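Local coordinates for tannase (Lactobacillus plantarum, PDB 3WA7), which probably hydrolyses the galloyl ester bonds of tannins to release gallic acid, as an alpha/beta-hydrolase, at residues D213-H227 against L336-D349. Residues are numbered along the deposited sequence; the frame is centred on the assembly and turned at random.
Sequences DMAYEWQFNGINDWH and LKSLTRMKAVPAFD
Y216 OH receives two backbone N-H groups of the facing loop, K343 N at 3.1 Å and nearly straight (171°), M342 N less so, and is also hydrogen-bonded to R420 O. The hydroxyl thus ties helix 209-220 to the loop after helix 332-339. A347 CB sits over one face of the tyrosine ring, F220 CD1 over the other. Beside it R341 reaches in from the loop: with CG anti to its backbone N (chi1 166°) and a bend at chi3, its guanidinium meets E217 end-on and nearly coplanar, NH2 to OE1 at 2.7 Å and NH1 to OE2 at 3.1 Å, OE1 also being held by S258 OG. NE adds a bond to I223 O (2.8 Å), NH1 another to K343 O, while F220 CB lies over one guanidinium face and R341 CA over the F220 ring. A lysine in place of R341 would probably lose the paired grip on E217 and leave I223 O or K343 O without its mate. Further along, the D213 carboxylate receives two backbone N-H groups just after cis-P346, OD1 from F348 N (2.6 Å) and OD2 from D349 N (3.1 Å), each through a syn lone pair. The buried guanidinium, met by a carboxylate and backbone carbonyls, probably holds the loop against the helix end.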
loop_
_atom_site.group_PDB
_atom_site.type_symbol
_atom_site.label_atom_id
_atom_site.label_comp_id
_atom_site.label_asym_id
_atom_site.label_seq_id
_atom_site.Cartn_x
_atom_site.Cartn_y
_atom_site.Cartn_z
ATOM N N ASP A 213 -9.338 8.206 -10.319
ATOM C CA ASP A 213 -9.319 9.310 -11.275
ATOM C C ASP A 213 -10.271 10.408 -10.829
ATOM O O ASP A 213 -9.929 11.592 -10.886
ATOM C CB ASP A 213 -9.697 8.832 -12.680
ATOM C CG ASP A 213 -8.590 8.026 -13.333
ATOM O OD1 ASP A 213 -7.415 8.433 -13.203
ATOM O OD2 ASP A 213 -8.895 7.004 -13.982
HETATM N N MSE A 214 -11.465 10.017 -10.395
HETATM C CA MSE A 214 -12.452 10.983 -9.925
HETATM C C MSE A 214 -11.945 11.709 -8.682
HETATM O O MSE A 214 -12.129 12.916 -8.542
HETATM C CB MSE A 214 -13.776 10.292 -9.593
HETATM C CG MSE A 214 -14.555 9.830 -10.803
HETATM SE SE MSE A 214 -16.256 9.084 -10.264
HETATM C CE MSE A 214 -15.616 7.468 -9.469
ATOM N N ALA A 215 -11.311 10.969 -7.776
ATOM C CA ALA A 215 -10.796 11.575 -6.554
ATOM C C ALA A 215 -9.675 12.558 -6.864
ATOM O O ALA A 215 -9.590 13.630 -6.260
ATOM C CB ALA A 215 -10.288 10.493 -5.596
ATOM N N TYR A 216 -8.817 12.198 -7.812
ATOM C CA TYR A 216 -7.695 13.057 -8.160
ATOM C C TYR A 216 -8.159 14.396 -8.713
ATOM O O TYR A 216 -7.596 15.440 -8.380
ATOM C CB TYR A 216 -6.783 12.377 -9.185
ATOM C CG TYR A 216 -5.337 12.822 -9.079
ATOM C CD1 TYR A 216 -4.526 12.367 -8.038
ATOM C CD2 TYR A 216 -4.792 13.725 -9.993
ATOM C CE1 TYR A 216 -3.205 12.801 -7.904
ATOM C CE2 TYR A 216 -3.469 14.169 -9.868
ATOM C CZ TYR A 216 -2.686 13.703 -8.823
ATOM O OH TYR A 216 -1.387 14.140 -8.688
ATOM N N GLU A 217 -9.180 14.367 -9.562
ATOM C CA GLU A 217 -9.688 15.597 -10.148
ATOM C C GLU A 217 -10.527 16.413 -9.172
ATOM O O GLU A 217 -10.586 17.636 -9.278
ATOM C CB GLU A 217 -10.460 15.290 -11.429
ATOM C CG GLU A 217 -9.573 14.671 -12.498
ATOM C CD GLU A 217 -8.233 15.384 -12.620
ATOM O OE1 GLU A 217 -8.224 16.623 -12.775
ATOM O OE2 GLU A 217 -7.185 14.710 -12.563
ATOM N N TRP A 218 -11.185 15.750 -8.225
ATOM C CA TRP A 218 -11.939 16.493 -7.228
ATOM C C TRP A 218 -10.908 17.353 -6.496
ATOM O O TRP A 218 -11.154 18.517 -6.177
ATOM C CB TRP A 218 -12.604 15.557 -6.217
ATOM C CG TRP A 218 -13.037 16.279 -4.968
ATOM C CD1 TRP A 218 -14.137 17.078 -4.819
ATOM C CD2 TRP A 218 -12.323 16.343 -3.727
ATOM N NE1 TRP A 218 -14.148 17.639 -3.562
ATOM C CE2 TRP A 218 -13.045 17.205 -2.872
ATOM C CE3 TRP A 218 -11.139 15.759 -3.257
ATOM C CZ2 TRP A 218 -12.623 17.499 -1.571
ATOM C CZ3 TRP A 218 -10.716 16.053 -1.958
ATOM C CH2 TRP A 218 -11.459 16.916 -1.133
ATOM N N GLN A 219 -9.741 16.769 -6.248
ATOM C CA GLN A 219 -8.680 17.472 -5.541
ATOM C C GLN A 219 -7.908 18.504 -6.361
ATOM O O GLN A 219 -7.671 19.621 -5.893
ATOM C CB GLN A 219 -7.691 16.466 -4.958
ATOM C CG GLN A 219 -6.569 17.110 -4.148
ATOM C CD GLN A 219 -5.750 16.083 -3.395
ATOM O OE1 GLN A 219 -6.300 15.235 -2.695
ATOM N NE2 GLN A 219 -4.430 16.159 -3.526
ATOM N N PHE A 220 -7.536 18.151 -7.587
ATOM C CA PHE A 220 -6.730 19.062 -8.399
ATOM C C PHE A 220 -7.389 19.832 -9.538
ATOM O O PHE A 220 -6.703 20.537 -10.276
ATOM C CB PHE A 220 -5.503 18.311 -8.936
ATOM C CG PHE A 220 -4.476 17.994 -7.879
ATOM C CD1 PHE A 220 -4.189 16.675 -7.532
ATOM C CD2 PHE A 220 -3.786 19.019 -7.236
ATOM C CE1 PHE A 220 -3.224 16.382 -6.559
ATOM C CE2 PHE A 220 -2.821 18.736 -6.263
ATOM C CZ PHE A 220 -2.541 17.415 -5.927
ATOM N N ASN A 221 -8.703 19.717 -9.694
ATOM C CA ASN A 221 -9.360 20.462 -10.759
ATOM C C ASN A 221 -9.074 21.945 -10.548
ATOM O O ASN A 221 -9.140 22.441 -9.424
ATOM C CB ASN A 221 -10.869 20.220 -10.746
ATOM C CG ASN A 221 -11.598 21.063 -11.771
ATOM O OD1 ASN A 221 -12.237 22.060 -11.431
ATOM N ND2 ASN A 221 -11.492 20.675 -13.040
ATOM N N GLY A 222 -8.752 22.649 -11.628
ATOM C CA GLY A 222 -8.453 24.066 -11.508
ATOM C C GLY A 222 -6.959 24.333 -11.524
ATOM O O GLY A 222 -6.522 25.453 -11.783
ATOM N N ILE A 223 -6.177 23.301 -11.226
ATOM C CA ILE A 223 -4.721 23.401 -11.230
ATOM C C ILE A 223 -4.314 22.704 -12.522
ATOM O O ILE A 223 -4.252 21.474 -12.585
ATOM C CB ILE A 223 -4.126 22.681 -10.001
ATOM C CG1 ILE A 223 -4.659 23.339 -8.722
ATOM C CG2 ILE A 223 -2.604 22.733 -10.048
ATOM C CD1 ILE A 223 -4.309 22.597 -7.438
ATOM N N ASN A 224 -4.035 23.498 -13.553
ATOM C CA ASN A 224 -3.720 22.954 -14.869
ATOM C C ASN A 224 -2.288 22.604 -15.240
ATOM O O ASN A 224 -2.042 22.095 -16.332
ATOM C CB ASN A 224 -4.323 23.868 -15.935
ATOM C CG ASN A 224 -5.812 24.061 -15.743
ATOM O OD1 ASN A 224 -6.537 23.105 -15.469
ATOM N ND2 ASN A 224 -6.278 25.295 -15.885
ATOM N N ASP A 225 -1.336 22.880 -14.362
ATOM C CA ASP A 225 0.037 22.506 -14.659
ATOM C C ASP A 225 0.393 21.343 -13.746
ATOM O O ASP A 225 0.026 21.337 -12.574
ATOM C CB ASP A 225 0.999 23.678 -14.428
ATOM C CG ASP A 225 0.814 24.334 -13.078
ATOM O OD1 ASP A 225 -0.277 24.889 -12.829
ATOM O OD2 ASP A 225 1.761 24.301 -12.266
ATOM N N TRP A 226 1.069 20.339 -14.291
ATOM C CA TRP A 226 1.476 19.197 -13.487
ATOM C C TRP A 226 2.994 19.106 -13.470
ATOM O O TRP A 226 3.664 19.560 -14.399
ATOM C CB TRP A 226 0.861 17.893 -14.015
ATOM C CG TRP A 226 1.034 17.651 -15.484
ATOM C CD1 TRP A 226 0.192 18.045 -16.486
ATOM C CD2 TRP A 226 2.104 16.940 -16.115
ATOM N NE1 TRP A 226 0.672 17.621 -17.702
ATOM C CE2 TRP A 226 1.846 16.941 -17.504
ATOM C CE3 TRP A 226 3.260 16.301 -15.643
ATOM C CZ2 TRP A 226 2.701 16.327 -18.427
ATOM C CZ3 TRP A 226 4.112 15.690 -16.563
ATOM C CH2 TRP A 226 3.824 15.709 -17.939
ATOM N N HIS A 227 3.531 18.518 -12.407
ATOM C CA HIS A 227 4.974 18.393 -12.239
ATOM C C HIS A 227 5.326 17.063 -11.589
ATOM O O HIS A 227 4.755 16.705 -10.563
ATOM C CB HIS A 227 5.482 19.529 -11.346
ATOM C CG HIS A 227 5.030 20.885 -11.785
ATOM N ND1 HIS A 227 5.722 21.637 -12.711
ATOM C CD2 HIS A 227 3.921 21.596 -11.476
ATOM C CE1 HIS A 227 5.057 22.753 -12.952
ATOM N NE2 HIS A 227 3.961 22.753 -12.216
ATOM N N LEU A 336 -3.369 23.194 -2.058
ATOM C CA LEU A 336 -3.205 22.272 -3.177
ATOM C C LEU A 336 -2.429 22.887 -4.333
ATOM O O LEU A 336 -1.603 22.219 -4.957
ATOM C CB LEU A 336 -4.577 21.777 -3.645
ATOM C CG LEU A 336 -5.270 20.955 -2.553
ATOM C CD1 LEU A 336 -6.705 20.659 -2.942
ATOM C CD2 LEU A 336 -4.485 19.663 -2.314
ATOM N N LYS A 337 -2.687 24.160 -4.620
ATOM C CA LYS A 337 -1.976 24.836 -5.699
ATOM C C LYS A 337 -0.502 24.960 -5.319
ATOM O O LYS A 337 0.388 24.822 -6.161
ATOM C CB LYS A 337 -2.576 26.225 -5.938
ATOM C CG LYS A 337 -1.884 27.025 -7.030
ATOM C CD LYS A 337 -2.560 28.377 -7.231
ATOM C CE LYS A 337 -1.859 29.189 -8.309
ATOM N NZ LYS A 337 -2.474 30.539 -8.479
ATOM N N SER A 338 -0.257 25.218 -4.039
ATOM C CA SER A 338 1.096 25.366 -3.517
ATOM C C SER A 338 1.828 24.024 -3.552
ATOM O O SER A 338 3.002 23.951 -3.903
ATOM C CB SER A 338 1.040 25.902 -2.080
ATOM O OG SER A 338 2.335 26.145 -1.564
ATOM N N LEU A 339 1.114 22.961 -3.197
ATOM C CA LEU A 339 1.679 21.615 -3.183
ATOM C C LEU A 339 1.997 21.123 -4.599
ATOM O O LEU A 339 2.996 20.431 -4.818
ATOM C CB LEU A 339 0.692 20.659 -2.514
ATOM C CG LEU A 339 1.120 19.197 -2.397
ATOM C CD1 LEU A 339 2.434 19.097 -1.628
ATOM C CD2 LEU A 339 0.021 18.416 -1.698
ATOM N N THR A 340 1.124 21.498 -5.531
ATOM C CA THR A 340 1.181 21.169 -6.961
ATOM C C THR A 340 0.607 19.812 -7.359
ATOM O O THR A 340 0.628 18.838 -6.595
ATOM C CB THR A 340 2.621 21.262 -7.564
ATOM O OG1 THR A 340 3.393 20.118 -7.179
ATOM C CG2 THR A 340 3.319 22.538 -7.103
ATOM N N ARG A 341 0.074 19.777 -8.574
ATOM C CA ARG A 341 -0.494 18.573 -9.160
ATOM C C ARG A 341 0.664 17.761 -9.727
ATOM O O ARG A 341 1.581 18.317 -10.329
ATOM C CB ARG A 341 -1.463 18.953 -10.286
ATOM C CG ARG A 341 -1.859 17.798 -11.200
ATOM C CD ARG A 341 -2.465 18.311 -12.502
ATOM N NE ARG A 341 -3.866 18.704 -12.370
ATOM C CZ ARG A 341 -4.893 17.860 -12.435
ATOM N NH1 ARG A 341 -4.683 16.564 -12.630
ATOM N NH2 ARG A 341 -6.133 18.314 -12.314
HETATM N N MSE A 342 0.618 16.448 -9.541
HETATM C CA MSE A 342 1.673 15.574 -10.035
HETATM C C MSE A 342 1.307 14.911 -11.356
HETATM O O MSE A 342 2.055 14.990 -12.330
HETATM C CB MSE A 342 1.971 14.487 -9.004
HETATM C CG MSE A 342 3.068 13.531 -9.414
HETATM SE SE MSE A 342 3.145 12.010 -8.239
HETATM C CE MSE A 342 3.968 10.751 -9.445
ATOM N N LYS A 343 0.147 14.263 -11.379
ATOM C CA LYS A 343 -0.316 13.537 -12.557
ATOM C C LYS A 343 -1.313 14.286 -13.435
ATOM O O LYS A 343 -2.043 15.161 -12.966
ATOM C CB LYS A 343 -0.926 12.206 -12.112
ATOM C CG LYS A 343 0.047 11.330 -11.333
ATOM C CD LYS A 343 -0.631 10.088 -10.786
ATOM C CE LYS A 343 0.371 9.185 -10.080
ATOM N NZ LYS A 343 -0.273 7.947 -9.552
ATOM N N ALA A 344 -1.335 13.921 -14.714
ATOM C CA ALA A 344 -2.239 14.527 -15.686
ATOM C C ALA A 344 -3.626 13.894 -15.583
ATOM O O ALA A 344 -3.952 13.272 -14.571
ATOM C CB ALA A 344 -1.681 14.356 -17.097
ATOM N N VAL A 345 -4.432 14.035 -16.633
ATOM C CA VAL A 345 -5.795 13.505 -16.629
ATOM C C VAL A 345 -6.097 12.551 -17.789
ATOM O O VAL A 345 -5.874 12.890 -18.951
ATOM C CB VAL A 345 -6.820 14.666 -16.690
ATOM C CG1 VAL A 345 -8.235 14.132 -16.517
ATOM C CG2 VAL A 345 -6.500 15.698 -15.624
ATOM N N PRO A 346 -6.581 11.332 -17.488
ATOM C CA PRO A 346 -6.851 10.800 -16.148
ATOM C C PRO A 346 -5.514 10.437 -15.507
ATOM O O PRO A 346 -4.570 10.071 -16.210
ATOM C CB PRO A 346 -7.707 9.564 -16.428
ATOM C CG PRO A 346 -8.358 9.875 -17.750
ATOM C CD PRO A 346 -7.221 10.489 -18.514
ATOM N N ALA A 347 -5.430 10.531 -14.185
ATOM C CA ALA A 347 -4.185 10.227 -13.484
ATOM C C ALA A 347 -3.847 8.739 -13.412
ATOM O O ALA A 347 -2.672 8.374 -13.314
ATOM C CB ALA A 347 -4.228 10.813 -12.066
ATOM N N PHE A 348 -4.864 7.884 -13.463
ATOM C CA PHE A 348 -4.645 6.445 -13.370
ATOM C C PHE A 348 -5.051 5.675 -14.621
ATOM O O PHE A 348 -4.257 4.908 -15.164
ATOM C CB PHE A 348 -5.374 5.886 -12.141
ATOM C CG PHE A 348 -4.888 6.474 -10.841
ATOM C CD1 PHE A 348 -5.286 7.748 -10.446
ATOM C CD2 PHE A 348 -3.976 5.781 -10.049
ATOM C CE1 PHE A 348 -4.777 8.330 -9.282
ATOM C CE2 PHE A 348 -3.460 6.353 -8.884
ATOM C CZ PHE A 348 -3.861 7.631 -8.501
ATOM N N ASP A 349 -6.281 5.866 -15.084
ATOM C CA ASP A 349 -6.708 5.164 -16.284
ATOM C C ASP A 349 -6.451 6.051 -17.499
ATOM O O ASP A 349 -7.352 6.738 -17.986
ATOM C CB ASP A 349 -8.190 4.793 -16.201
ATOM C CG ASP A 349 -8.582 3.752 -17.237
ATOM O OD1 ASP A 349 -7.796 3.532 -18.180
ATOM O OD2 ASP A 349 -9.670 3.156 -17.110
HETATM O O HOH W 1 -7.450 11.976 -12.948
HETATM O O HOH W 2 0.614 22.156 -10.151
#